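Local coordinates for helix-turn-helix transcriptional regulator (Pseudomonas aeruginosa, PDB 5XHX), which probably binds DNA as a LuxR-family transcriptional regulator, the chain here being its N-terminal ligand-binding domain without the DNA-binding part, at residues G17-A22 and P26-I31; Q34-F39 and L143-E148; A47-D52 and L56-M61. All coordinates share one frame; numbering follows the deposited sequence.

In the fold
The three contacts build one alpha/beta domain, with helices packed on both faces of a five-stranded antiparallel sheet. Contact 1 comes first along the chain and pairs helix 11-21 with the start of helix 28-36. The far part of that second helix enters contact 2, meeting strand 140-147; contact 3, the hairpin of strands 44-50 and 56-60, lies nested inside the loop that contact 2 closes. Centres of contacts 1 and 2 are about 14 Å apart, of 1 and 3 about 17 Å, and of 2 and 3 about 16 Å; the last two do not touch but reach neighbouring strands. Trp29 joins the layers, packing on Leu143, Ala47 and Ser59. Leu20, in contact 1, packs on Leu20 of the second subunit, so helix 11-21 also takes part in the dimer.

Contact 1 of 3, residues G17-A22 and P26-I31; sequences GKLLEA and PFFWRI
With CG of Leu19 swung opposite its backbone N (chi1 176°), the branch CD1 reaches across to the second helix and lies 3.9 Å from Ile31 CG2. Ile31 answers with CG1 placed opposite its own carbonyl carbon (chi1 -58°), which leaves CG2 for Leu19, and the bend at chi2 (-54°) carries CD1 to Lys18; the leucine and isoleucine side chains run past each other in opposite directions. The same Leu19 CD1 also touches the Phe28 ring, 3.9 Å from CE1. Ala22 packs nearest the turn: its CB sits 4.0 Å from Phe27 CE1, while its carbonyl O lies 3.2 Å from Phe28 CB. Phe27 is the N-cap residue of the second helix, so these aromatic contacts fall where that helix begins. The two helices are consecutive in the chain, joined by a short connection at the N-terminal end of the domain. Trp165 and Leu169 of helix 153-173 close over Leu19. On the solvent side, the exposed Lys18 chain crosses Ile31 at about a right angle, bringing NZ 3.6 Å from CD1, and one face of the Arg30 guanidinium lies against the same methyl. Two waters accept weak bonds from Lys18 NZ; one also accepts from Arg30 NH2, the other only weakly from NH1. With no direct hydrogen bond between the segments, apolar packing carries the contact, and the waters probably soften the repulsion between the two like charges.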
ATOM      1  N   GLY A  17       6.170   4.632   3.461  1.00 30.62           N
ATOM      2  CA  GLY A  17       6.354   3.364   4.155  1.00 31.29           C
ATOM      3  C   GLY A  17       5.586   3.301   5.464  1.00 30.90           C
ATOM      4  O   GLY A  17       4.981   2.282   5.791  1.00 28.75           O
ATOM      5  N   LYS A  18       5.591   4.400   6.223  1.00 31.41           N
ATOM      6  CA  LYS A  18       4.837   4.465   7.474  1.00 32.94           C
ATOM      7  C   LYS A  18       3.331   4.341   7.235  1.00 29.39           C
ATOM      8  O   LYS A  18       2.614   3.760   8.053  1.00 31.67           O
ATOM      9  CB  LYS A  18       5.200   5.782   8.180  1.00 39.22           C
ATOM     10  CG  LYS A  18       4.266   6.278   9.275  1.00 47.42           C
ATOM     11  CD  LYS A  18       4.621   7.742   9.638  1.00 48.82           C
ATOM     12  CE  LYS A  18       3.770   8.276  10.785  1.00 41.61           C
ATOM     13  NZ  LYS A  18       3.438   7.200  11.752  1.00 45.74           N
ATOM     14  N   LEU A  19       2.844   4.863   6.115  1.00 29.92           N
ATOM     15  CA  LEU A  19       1.427   4.771   5.786  1.00 27.69           C
ATOM     16  C   LEU A  19       1.051   3.347   5.405  1.00 29.56           C
ATOM     17  O   LEU A  19       0.056   2.794   5.901  1.00 28.70           O
ATOM     18  CB  LEU A  19       1.123   5.744   4.650  1.00 30.01           C
ATOM     19  CG  LEU A  19      -0.278   5.761   4.065  1.00 29.50           C
ATOM     20  CD1 LEU A  19      -1.282   6.109   5.161  1.00 31.77           C
ATOM     21  CD2 LEU A  19      -0.310   6.783   2.933  1.00 31.66           C
ATOM     22  N   LEU A  20       1.864   2.724   4.542  1.00 29.71           N
ATOM     23  CA  LEU A  20       1.621   1.341   4.143  1.00 28.39           C
ATOM     24  C   LEU A  20       1.745   0.383   5.318  1.00 30.67           C
ATOM     25  O   LEU A  20       1.035  -0.626   5.367  1.00 29.97           O
ATOM     26  CB  LEU A  20       2.600   0.943   3.028  1.00 25.89           C
ATOM     27  CG  LEU A  20       2.406   1.740   1.740  1.00 32.31           C
ATOM     28  CD1 LEU A  20       3.390   1.326   0.645  1.00 33.62           C
ATOM     29  CD2 LEU A  20       0.950   1.590   1.274  1.00 35.83           C
ATOM     30  N   GLU A  21       2.626   0.670   6.253  1.00 29.42           N
ATOM     31  CA  GLU A  21       2.807  -0.169   7.406  1.00 31.95           C
ATOM     32  C   GLU A  21       1.588  -0.141   8.342  1.00 34.27           C
ATOM     33  O   GLU A  21       1.287  -1.092   9.007  1.00 31.86           O
ATOM     34  CB  GLU A  21       4.080   0.259   8.125  1.00 35.20           C
ATOM     35  CG  GLU A  21       4.519  -0.596   9.247  1.00 43.87           C
ATOM     36  CD  GLU A  21       4.926  -1.984   8.816  1.00 51.36           C
ATOM     37  OE1 GLU A  21       4.542  -2.940   9.498  1.00 56.54           O
ATOM     38  OE2 GLU A  21       5.607  -2.119   7.801  1.00 42.13           O
ATOM     39  N   ALA A  22       0.884   0.977   8.344  1.00 34.34           N
ATOM     40  CA  ALA A  22      -0.297   1.194   9.172  1.00 32.67           C
ATOM     41  C   ALA A  22      -1.555   0.571   8.592  1.00 34.25           C
ATOM     42  O   ALA A  22      -2.605   0.628   9.240  1.00 37.57           O
ATOM     43  CB  ALA A  22      -0.520   2.697   9.372  1.00 34.93           C
ATOM     44  N   PRO A  26      -4.945   0.049  13.866  1.00 51.90           N
ATOM     45  CA  PRO A  26      -6.122   0.880  14.184  1.00 46.64           C
ATOM     46  C   PRO A  26      -5.989   2.326  13.753  1.00 42.99           C
ATOM     47  O   PRO A  26      -6.998   2.961  13.420  1.00 44.51           O
ATOM     48  CB  PRO A  26      -6.223   0.774  15.716  1.00 51.05           C
ATOM     49  CG  PRO A  26      -5.512  -0.488  16.065  1.00 51.01           C
ATOM     50  CD  PRO A  26      -4.409  -0.639  15.058  1.00 49.44           C
ATOM     51  N   PHE A  27      -4.775   2.867  13.755  1.00 39.16           N
ATOM     52  CA  PHE A  27      -4.526   4.273  13.474  1.00 37.25           C
ATOM     53  C   PHE A  27      -4.303   4.561  11.991  1.00 32.23           C
ATOM     54  O   PHE A  27      -3.762   5.620  11.659  1.00 37.32           O
ATOM     55  CB  PHE A  27      -3.313   4.755  14.276  1.00 43.28           C
ATOM     56  CG  PHE A  27      -2.160   3.779  14.274  1.00 44.61           C
ATOM     57  CD1 PHE A  27      -1.158   3.871  13.325  1.00 46.72           C
ATOM     58  CD2 PHE A  27      -2.097   2.755  15.212  1.00 46.96           C
ATOM     59  CE1 PHE A  27      -0.096   2.970  13.316  1.00 47.74           C
ATOM     60  CE2 PHE A  27      -1.048   1.849  15.212  1.00 47.96           C
ATOM     61  CZ  PHE A  27      -0.041   1.961  14.262  1.00 52.55           C
ATOM     62  N   PHE A  28      -4.695   3.649  11.098  1.00 34.78           N
ATOM     63  CA  PHE A  28      -4.437   3.854   9.672  1.00 32.69           C
ATOM     64  C   PHE A  28      -5.051   5.158   9.163  1.00 29.83           C
ATOM     65  O   PHE A  28      -4.384   5.936   8.479  1.00 30.20           O
ATOM     66  CB  PHE A  28      -4.968   2.681   8.852  1.00 28.81           C
ATOM     67  CG  PHE A  28      -5.061   2.983   7.374  1.00 33.58           C
ATOM     68  CD1 PHE A  28      -3.916   2.953   6.569  1.00 29.04           C
ATOM     69  CD2 PHE A  28      -6.283   3.324   6.789  1.00 31.71           C
ATOM     70  CE1 PHE A  28      -3.990   3.250   5.215  1.00 29.00           C
ATOM     71  CE2 PHE A  28      -6.362   3.624   5.425  1.00 31.14           C
ATOM     72  CZ  PHE A  28      -5.214   3.580   4.639  1.00 28.02           C
ATOM     73  N   TRP A  29      -6.336   5.402   9.459  1.00 30.32           N
ATOM     74  CA  TRP A  29      -6.988   6.590   8.906  1.00 30.69           C
ATOM     75  C   TRP A  29      -6.351   7.868   9.430  1.00 30.69           C
ATOM     76  O   TRP A  29      -6.237   8.857   8.696  1.00 31.21           O
ATOM     77  CB  TRP A  29      -8.492   6.573   9.213  1.00 29.64           C
ATOM     78  CG  TRP A  29      -9.183   5.470   8.500  1.00 30.10           C
ATOM     79  CD1 TRP A  29      -9.657   4.325   9.043  1.00 29.69           C
ATOM     80  CD2 TRP A  29      -9.429   5.378   7.085  1.00 26.82           C
ATOM     81  NE1 TRP A  29     -10.218   3.537   8.073  1.00 28.40           N
ATOM     82  CE2 TRP A  29     -10.093   4.165   6.862  1.00 26.05           C
ATOM     83  CE3 TRP A  29      -9.188   6.228   5.999  1.00 27.05           C
ATOM     84  CZ2 TRP A  29     -10.496   3.752   5.586  1.00 28.62           C
ATOM     85  CZ3 TRP A  29      -9.594   5.824   4.734  1.00 24.22           C
ATOM     86  CH2 TRP A  29     -10.234   4.598   4.538  1.00 25.55           C
ATOM     87  N   ARG A  30      -5.939   7.876  10.703  1.00 33.64           N
ATOM     88  CA  ARG A  30      -5.210   9.030  11.222  1.00 32.15           C
ATOM     89  C   ARG A  30      -3.931   9.273  10.429  1.00 31.48           C
ATOM     90  O   ARG A  30      -3.608  10.420  10.101  1.00 34.19           O
ATOM     91  CB  ARG A  30      -4.891   8.854  12.713  1.00 35.05           C
ATOM     92  CG  ARG A  30      -4.186  10.091  13.309  1.00 41.22           C
ATOM     93  CD  ARG A  30      -3.838   9.962  14.804  1.00 44.49           C
ATOM     94  NE  ARG A  30      -3.067   8.758  15.108  1.00 53.28           N
ATOM     95  CZ  ARG A  30      -1.734   8.681  15.085  1.00 51.57           C
ATOM     96  NH1 ARG A  30      -1.000   9.741  14.769  1.00 45.71           N
ATOM     97  NH2 ARG A  30      -1.134   7.532  15.380  1.00 48.35           N
ATOM     98  N   ILE A  31      -3.202   8.206  10.084  1.00 36.38           N
ATOM     99  CA  ILE A  31      -1.946   8.390   9.351  1.00 31.51           C
ATOM    100  C   ILE A  31      -2.216   8.848   7.922  1.00 31.20           C
ATOM    101  O   ILE A  31      -1.482   9.678   7.375  1.00 27.73           O
ATOM    102  CB  ILE A  31      -1.100   7.101   9.379  1.00 34.96           C
ATOM    103  CG1 ILE A  31      -0.792   6.687  10.825  1.00 34.07           C
ATOM    104  CG2 ILE A  31       0.219   7.317   8.580  1.00 30.03           C
ATOM    105  CD1 ILE A  31      -0.155   7.792  11.636  1.00 39.02           C
TER
HETATM  106  O   HOH W   1       1.708   6.473  14.433  1.00 56.11           O
HETATM  107  O   HOH W   2       2.376   9.394  14.035  1.00 59.60           O

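Contact 2 of 3, residues Q34-F39 and L143-E148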
ATOM      1  N   GLN A  34      -3.143  12.525   8.133  1.00 34.22           N
ATOM      2  CA  GLN A  34      -1.951  13.325   8.430  1.00 37.43           C
ATOM      3  C   GLN A  34      -1.014  13.390   7.231  1.00 35.79           C
ATOM      4  O   GLN A  34      -0.398  14.433   6.975  1.00 36.70           O
ATOM      5  CB  GLN A  34      -1.230  12.761   9.660  1.00 38.89           C
ATOM      6  CG  GLN A  34      -1.997  13.044  10.964  1.00 46.34           C
ATOM      7  CD  GLN A  34      -1.406  12.353  12.183  1.00 52.36           C
ATOM      8  OE1 GLN A  34      -0.428  11.606  12.082  1.00 53.90           O
ATOM      9  NE2 GLN A  34      -2.006  12.597  13.349  1.00 50.73           N
ATOM     10  N   THR A  35      -0.895  12.291   6.480  1.00 33.30           N
ATOM     11  CA  THR A  35      -0.095  12.329   5.255  1.00 32.21           C
ATOM     12  C   THR A  35      -0.647  13.360   4.271  1.00 38.06           C
ATOM     13  O   THR A  35       0.095  14.198   3.746  1.00 39.30           O
ATOM     14  CB  THR A  35      -0.050  10.942   4.610  1.00 35.39           C
ATOM     15  OG1 THR A  35       0.352   9.980   5.581  1.00 35.31           O
ATOM     16  CG2 THR A  35       0.955  10.915   3.452  1.00 37.70           C
ATOM     17  N   LEU A  36      -1.962  13.325   4.019  1.00 34.36           N
ATOM     18  CA  LEU A  36      -2.560  14.313   3.122  1.00 34.79           C
ATOM     19  C   LEU A  36      -2.491  15.715   3.705  1.00 34.11           C
ATOM     20  O   LEU A  36      -2.392  16.698   2.957  1.00 37.34           O
ATOM     21  CB  LEU A  36      -4.014  13.939   2.822  1.00 36.74           C
ATOM     22  CG  LEU A  36      -4.186  12.596   2.105  1.00 37.32           C
ATOM     23  CD1 LEU A  36      -5.653  12.197   2.021  1.00 32.38           C
ATOM     24  CD2 LEU A  36      -3.566  12.664   0.710  1.00 32.64           C
ATOM     25  N   GLY A  37      -2.550  15.828   5.030  1.00 32.01           N
ATOM     26  CA  GLY A  37      -2.427  17.110   5.692  1.00 37.40           C
ATOM     27  C   GLY A  37      -1.079  17.784   5.515  1.00 41.46           C
ATOM     28  O   GLY A  37      -0.938  18.953   5.889  1.00 39.07           O
ATOM     29  N   GLN A  38      -0.084  17.076   4.976  1.00 38.54           N
ATOM     30  CA  GLN A  38       1.177  17.731   4.649  1.00 43.69           C
ATOM     31  C   GLN A  38       1.046  18.631   3.431  1.00 47.89           C
ATOM     32  O   GLN A  38       1.862  19.541   3.255  1.00 52.92           O
ATOM     33  CB  GLN A  38       2.272  16.686   4.425  1.00 46.90           C
ATOM     34  CG  GLN A  38       2.599  15.880   5.677  1.00 47.20           C
ATOM     35  CD  GLN A  38       3.503  14.695   5.399  1.00 54.98           C
ATOM     36  OE1 GLN A  38       4.217  14.665   4.393  1.00 58.91           O
ATOM     37  NE2 GLN A  38       3.462  13.695   6.286  1.00 55.92           N
ATOM     38  N   PHE A  39       0.028  18.412   2.600  1.00 46.73           N
ATOM     39  CA  PHE A  39      -0.190  19.208   1.398  1.00 47.57           C
ATOM     40  C   PHE A  39      -1.311  20.231   1.543  1.00 44.67           C
ATOM     41  O   PHE A  39      -1.498  21.048   0.635  1.00 46.46           O
ATOM     42  CB  PHE A  39      -0.525  18.296   0.202  1.00 46.58           C
ATOM     43  CG  PHE A  39       0.403  17.120   0.036  1.00 49.20           C
ATOM     44  CD1 PHE A  39       1.508  17.200  -0.808  1.00 57.39           C
ATOM     45  CD2 PHE A  39       0.165  15.926   0.709  1.00 45.45           C
ATOM     46  CE1 PHE A  39       2.365  16.110  -0.971  1.00 53.74           C
ATOM     47  CE2 PHE A  39       1.018  14.834   0.555  1.00 46.44           C
ATOM     48  CZ  PHE A  39       2.119  14.925  -0.287  1.00 52.63           C
ATOM     49  N   LEU A 143     -13.538   9.083   2.715  1.00 20.04           N
ATOM     50  CA  LEU A 143     -12.589   9.745   3.588  1.00 24.28           C
ATOM     51  C   LEU A 143     -12.893  11.227   3.483  1.00 26.73           C
ATOM     52  O   LEU A 143     -12.663  11.841   2.438  1.00 23.25           O
ATOM     53  CB  LEU A 143     -11.135   9.447   3.202  1.00 27.71           C
ATOM     54  CG  LEU A 143     -10.139  10.341   3.956  1.00 29.31           C
ATOM     55  CD1 LEU A 143     -10.214  10.095   5.481  1.00 26.02           C
ATOM     56  CD2 LEU A 143      -8.730  10.122   3.421  1.00 29.48           C
ATOM     57  N   SER A 144     -13.434  11.787   4.559  1.00 25.50           N
ATOM     58  CA  SER A 144     -13.745  13.205   4.617  1.00 26.71           C
ATOM     59  C   SER A 144     -12.571  13.937   5.242  1.00 27.23           C
ATOM     60  O   SER A 144     -12.031  13.490   6.254  1.00 28.64           O
ATOM     61  CB  SER A 144     -15.013  13.444   5.451  1.00 31.80           C
ATOM     62  OG  SER A 144     -14.948  14.729   6.057  1.00 39.82           O
ATOM     63  N   LEU A 145     -12.166  15.042   4.627  1.00 26.47           N
ATOM     64  CA  LEU A 145     -11.120  15.902   5.165  1.00 30.38           C
ATOM     65  C   LEU A 145     -11.728  17.285   5.319  1.00 28.71           C
ATOM     66  O   LEU A 145     -12.169  17.882   4.328  1.00 28.61           O
ATOM     67  CB  LEU A 145      -9.896  15.955   4.241  1.00 29.96           C
ATOM     68  CG  LEU A 145      -9.288  14.630   3.779  1.00 30.34           C
ATOM     69  CD1 LEU A 145      -8.214  14.904   2.714  1.00 31.27           C
ATOM     70  CD2 LEU A 145      -8.701  13.857   4.937  1.00 25.32           C
ATOM     71  N   GLY A 146     -11.776  17.781   6.549  1.00 31.55           N
ATOM     72  CA  GLY A 146     -12.371  19.085   6.797  1.00 31.44           C
ATOM     73  C   GLY A 146     -11.328  20.139   7.104  1.00 33.03           C
ATOM     74  O   GLY A 146     -10.222  19.805   7.536  1.00 33.22           O
ATOM     75  N   SER A 147     -11.658  21.412   6.873  1.00 33.53           N
ATOM     76  CA  SER A 147     -10.768  22.521   7.192  1.00 34.39           C
ATOM     77  C   SER A 147     -11.566  23.638   7.848  1.00 40.29           C
ATOM     78  O   SER A 147     -12.718  23.886   7.479  1.00 35.87           O
ATOM     79  CB  SER A 147     -10.073  23.072   5.945  1.00 35.22           C
ATOM     80  OG  SER A 147      -9.083  24.043   6.272  1.00 38.99           O
ATOM     81  N   GLU A 148     -10.938  24.316   8.812  1.00 41.37           N
ATOM     82  CA  GLU A 148     -11.465  25.584   9.305  1.00 43.66           C
ATOM     83  C   GLU A 148     -11.209  26.737   8.335  1.00 40.54           C
ATOM     84  O   GLU A 148     -11.873  27.772   8.439  1.00 43.36           O
ATOM     85  CB  GLU A 148     -10.884  25.885  10.695  1.00 42.37           C
ATOM     86  CG  GLU A 148     -11.392  24.897  11.763  1.00 41.09           C
ATOM     87  CD  GLU A 148     -10.587  24.899  13.060  1.00 51.22           C
ATOM     88  OE1 GLU A 148      -9.815  25.852  13.302  1.00 56.03           O
ATOM     89  OE2 GLU A 148     -10.727  23.930  13.840  1.00 49.80           O
TER
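Apolar contacts alone join these two segments, and all pass through one methyl: Leu36 CD1 lies 3.8 Å from Leu145 CD1 and 4.0 Å from Leu143 CD2. The two approaches differ. Leu36 and Leu143 reach toward each other tip to tip, whereas Leu145 meets Leu36 at about a right angle. Leu143 and Leu145 can share a partner because they stand two residues apart on strand 140-147 and so point to the same face of the sheet. The first torsion of Leu143 (chi1 170°) sets CG opposite the backbone N, while in Leu145 (chi1 -51°) CG lies opposite the carbonyl carbon; with these torsions, CD2 of Leu143 and CD1 of Leu145 both come to Leu36 CD1. Here the C-terminal part of helix 28-36 settles on the antiparallel sheet, in the alpha/beta architecture of a LuxR-type N-terminal domain. Leu162 of helix 153-173 and Tyr131 of strand 127-134 also pack on Leu36, and Trp29 and Leu32 extend the apolar layer over Leu143.

Polar groups act within each segment or toward third parties. Phe39 N bonds to Leu36 O at 3.0 Å. On the strand, Ser144 OG turns to Glu128, and Ser147 OG bonds to Pro41 O.

Contact 3 of 3, residues A47-D52 and L56-M61; sequences ALIFSD and LILSFM
Ala47 O is gripped by two backbone N-H groups of the facing strand: Leu58 N at 2.8 Å and Ser59 N at 3.3 Å. Both donors come from the same face of the carbonyl plane, tilted out of it. The closer bond is the more bent, with 143° at the hydrogen. Ala47 N completes the local pattern with a nearly straight bond to Ser59 O, 2.7 Å long and lying close to the C=O axis. Because Leu58 and Ser59 both face Ala47, this is a classic beta bulge, and it shifts the register by one residue between Ala47 and Leu48. Beyond it, regular antiparallel pairing resumes, and Ile49 and Leu56 form a hydrogen-bonded pair through Ile49 N to Leu56 O at 2.9 Å and Leu56 N to Ile49 O at 3.0 Å. The strands belong to a beta hairpin; strand 56-60 forms one border of this chain's five-stranded sheet, and strand 44-50 pairs on its other side with strand 140-147.

On one face, Leu48 and Ile57 lie side by side and point the same way. With CG of Leu48 between the backbone N and the carbonyl carbon (chi1 65°), its CD1 lies beside Ile57 CD1, 3.7 Å away. Tyr77 and Ile78 of helix 72-81 pack over this pair. On the face of Ala47 and Ile49, the Leu58 side chain leans along the sheet to put CD1 4.1 Å from Ile49 CG1, the two crossing at a slant. Ser59 OG turns to Glu63, whose carboxylate also accepts from Phe60 N.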
ATOM      1  N   ALA A  47     -13.437   8.756   8.521  1.00 26.28           N
ATOM      2  CA  ALA A  47     -13.605   7.690   7.545  1.00 29.48           C
ATOM      3  C   ALA A  47     -14.895   6.939   7.854  1.00 25.90           C
ATOM      4  O   ALA A  47     -15.131   6.554   9.004  1.00 29.75           O
ATOM      5  CB  ALA A  47     -12.408   6.731   7.549  1.00 26.93           C
ATOM      6  N   LEU A  48     -15.720   6.722   6.834  1.00 22.90           N
ATOM      7  CA  LEU A  48     -17.041   6.145   7.057  1.00 25.87           C
ATOM      8  C   LEU A  48     -17.528   5.468   5.783  1.00 26.07           C
ATOM      9  O   LEU A  48     -17.046   5.746   4.682  1.00 28.26           O
ATOM     10  CB  LEU A  48     -18.050   7.217   7.534  1.00 25.65           C
ATOM     11  CG  LEU A  48     -18.495   8.406   6.662  1.00 27.04           C
ATOM     12  CD1 LEU A  48     -19.595   9.242   7.387  1.00 24.58           C
ATOM     13  CD2 LEU A  48     -17.317   9.339   6.282  1.00 27.05           C
ATOM     14  N   ILE A  49     -18.513   4.588   5.945  1.00 25.66           N
ATOM     15  CA  ILE A  49     -19.153   3.921   4.821  1.00 24.29           C
ATOM     16  C   ILE A  49     -20.614   4.344   4.781  1.00 30.60           C
ATOM     17  O   ILE A  49     -21.359   4.119   5.744  1.00 27.28           O
ATOM     18  CB  ILE A  49     -19.012   2.394   4.909  1.00 28.33           C
ATOM     19  CG1 ILE A  49     -17.519   2.009   4.916  1.00 28.98           C
ATOM     20  CG2 ILE A  49     -19.764   1.727   3.766  1.00 25.64           C
ATOM     21  CD1 ILE A  49     -17.264   0.501   5.207  1.00 29.84           C
ATOM     22  N   PHE A  50     -21.005   4.995   3.686  1.00 27.97           N
ATOM     23  CA  PHE A  50     -22.397   5.300   3.406  1.00 28.45           C
ATOM     24  C   PHE A  50     -23.048   4.111   2.698  1.00 32.77           C
ATOM     25  O   PHE A  50     -22.384   3.331   2.003  1.00 28.30           O
ATOM     26  CB  PHE A  50     -22.515   6.542   2.516  1.00 26.00           C
ATOM     27  CG  PHE A  50     -22.111   7.834   3.178  1.00 28.39           C
ATOM     28  CD1 PHE A  50     -22.575   8.171   4.438  1.00 25.83           C
ATOM     29  CD2 PHE A  50     -21.279   8.731   2.512  1.00 28.18           C
ATOM     30  CE1 PHE A  50     -22.221   9.392   5.027  1.00 26.02           C
ATOM     31  CE2 PHE A  50     -20.913   9.946   3.091  1.00 27.21           C
ATOM     32  CZ  PHE A  50     -21.388  10.292   4.342  1.00 26.12           C
ATOM     33  N   SER A  51     -24.361   3.992   2.861  1.00 27.66           N
ATOM     34  CA  SER A  51     -25.124   2.917   2.244  1.00 30.91           C
ATOM     35  C   SER A  51     -26.595   3.311   2.268  1.00 34.80           C
ATOM     36  O   SER A  51     -26.939   4.469   2.526  1.00 30.84           O
ATOM     37  CB  SER A  51     -24.888   1.588   2.967  1.00 31.83           C
ATOM     38  OG  SER A  51     -25.566   1.570   4.217  1.00 31.61           O
ATOM     39  N   ASP A  52     -27.470   2.338   2.012  1.00 31.48           N
ATOM     40  CA  ASP A  52     -28.902   2.573   2.152  1.00 37.25           C
ATOM     41  C   ASP A  52     -29.380   2.435   3.595  1.00 31.98           C
ATOM     42  O   ASP A  52     -30.568   2.637   3.852  1.00 35.86           O
ATOM     43  CB  ASP A  52     -29.696   1.631   1.241  1.00 38.46           C
ATOM     44  CG  ASP A  52     -29.543   1.971  -0.232  1.00 41.67           C
ATOM     45  OD1 ASP A  52     -29.121   3.106  -0.567  1.00 48.42           O
ATOM     46  OD2 ASP A  52     -29.845   1.096  -1.066  1.00 53.14           O
ATOM     47  N   LEU A  56     -21.733   3.813   8.716  1.00 29.34           N
ATOM     48  CA  LEU A  56     -20.810   3.128   9.611  1.00 33.75           C
ATOM     49  C   LEU A  56     -19.543   3.973   9.724  1.00 35.12           C
ATOM     50  O   LEU A  56     -18.798   4.129   8.747  1.00 32.67           O
ATOM     51  CB  LEU A  56     -20.508   1.725   9.091  1.00 32.43           C
ATOM     52  CG  LEU A  56     -19.509   0.882   9.881  1.00 41.42           C
ATOM     53  CD1 LEU A  56     -19.932   0.751  11.348  1.00 45.11           C
ATOM     54  CD2 LEU A  56     -19.382  -0.497   9.240  1.00 40.22           C
ATOM     55  N   ILE A  57     -19.307   4.526  10.906  1.00 30.33           N
ATOM     56  CA  ILE A  57     -18.131   5.346  11.159  1.00 33.93           C
ATOM     57  C   ILE A  57     -16.976   4.419  11.507  1.00 34.98           C
ATOM     58  O   ILE A  57     -17.008   3.733  12.534  1.00 30.81           O
ATOM     59  CB  ILE A  57     -18.384   6.349  12.294  1.00 35.81           C
ATOM     60  CG1 ILE A  57     -19.657   7.161  12.022  1.00 38.26           C
ATOM     61  CG2 ILE A  57     -17.162   7.248  12.495  1.00 36.62           C
ATOM     62  CD1 ILE A  57     -19.501   8.201  10.955  1.00 38.90           C
ATOM     63  N   LEU A  58     -15.947   4.413  10.662  1.00 34.75           N
ATOM     64  CA  LEU A  58     -14.776   3.574  10.900  1.00 35.65           C
ATOM     65  C   LEU A  58     -13.780   4.242  11.836  1.00 32.84           C
ATOM     66  O   LEU A  58     -13.235   3.587  12.738  1.00 35.76           O
ATOM     67  CB  LEU A  58     -14.099   3.224   9.572  1.00 31.92           C
ATOM     68  CG  LEU A  58     -14.936   2.452   8.534  1.00 31.90           C
ATOM     69  CD1 LEU A  58     -14.120   2.256   7.231  1.00 31.29           C
ATOM     70  CD2 LEU A  58     -15.411   1.107   9.078  1.00 30.31           C
ATOM     71  N   SER A  59     -13.544   5.535  11.657  1.00 32.28           N
ATOM     72  CA  SER A  59     -12.571   6.233  12.481  1.00 33.10           C
ATOM     73  C   SER A  59     -12.778   7.719  12.256  1.00 36.29           C
ATOM     74  O   SER A  59     -13.242   8.128  11.188  1.00 33.99           O
ATOM     75  CB  SER A  59     -11.132   5.807  12.119  1.00 31.11           C
ATOM     76  OG  SER A  59     -10.164   6.433  12.941  1.00 37.73           O
ATOM     77  N   PHE A  60     -12.470   8.521  13.275  1.00 33.37           N
ATOM     78  CA  PHE A  60     -12.532   9.961  13.091  1.00 34.98           C
ATOM     79  C   PHE A  60     -11.627  10.627  14.116  1.00 38.52           C
ATOM     80  O   PHE A  60     -11.269  10.033  15.135  1.00 40.71           O
ATOM     81  CB  PHE A  60     -13.979  10.494  13.147  1.00 33.41           C
ATOM     82  CG  PHE A  60     -14.657  10.332  14.479  1.00 40.23           C
ATOM     83  CD1 PHE A  60     -15.140   9.096  14.884  1.00 41.74           C
ATOM     84  CD2 PHE A  60     -14.854  11.427  15.304  1.00 38.57           C
ATOM     85  CE1 PHE A  60     -15.787   8.952  16.111  1.00 46.14           C
ATOM     86  CE2 PHE A  60     -15.499  11.294  16.527  1.00 41.79           C
ATOM     87  CZ  PHE A  60     -15.966  10.061  16.931  1.00 46.66           C
ATOM     88  N   MET A  61     -11.237  11.864  13.809  1.00 37.67           N
ATOM     89  CA  MET A  61     -10.159  12.517  14.548  1.00 41.25           C
ATOM     90  C   MET A  61     -10.468  12.611  16.039  1.00 43.42           C
ATOM     91  O   MET A  61      -9.605  12.339  16.879  1.00 40.75           O
ATOM     92  CB  MET A  61      -9.893  13.906  13.975  1.00 35.59           C
ATOM     93  CG  MET A  61      -8.697  14.599  14.628  1.00 40.43           C
ATOM     94  SD  MET A  61      -8.404  16.271  14.060  1.00 41.29           S
ATOM     95  CE  MET A  61      -9.634  17.203  14.980  1.00 47.86           C
TER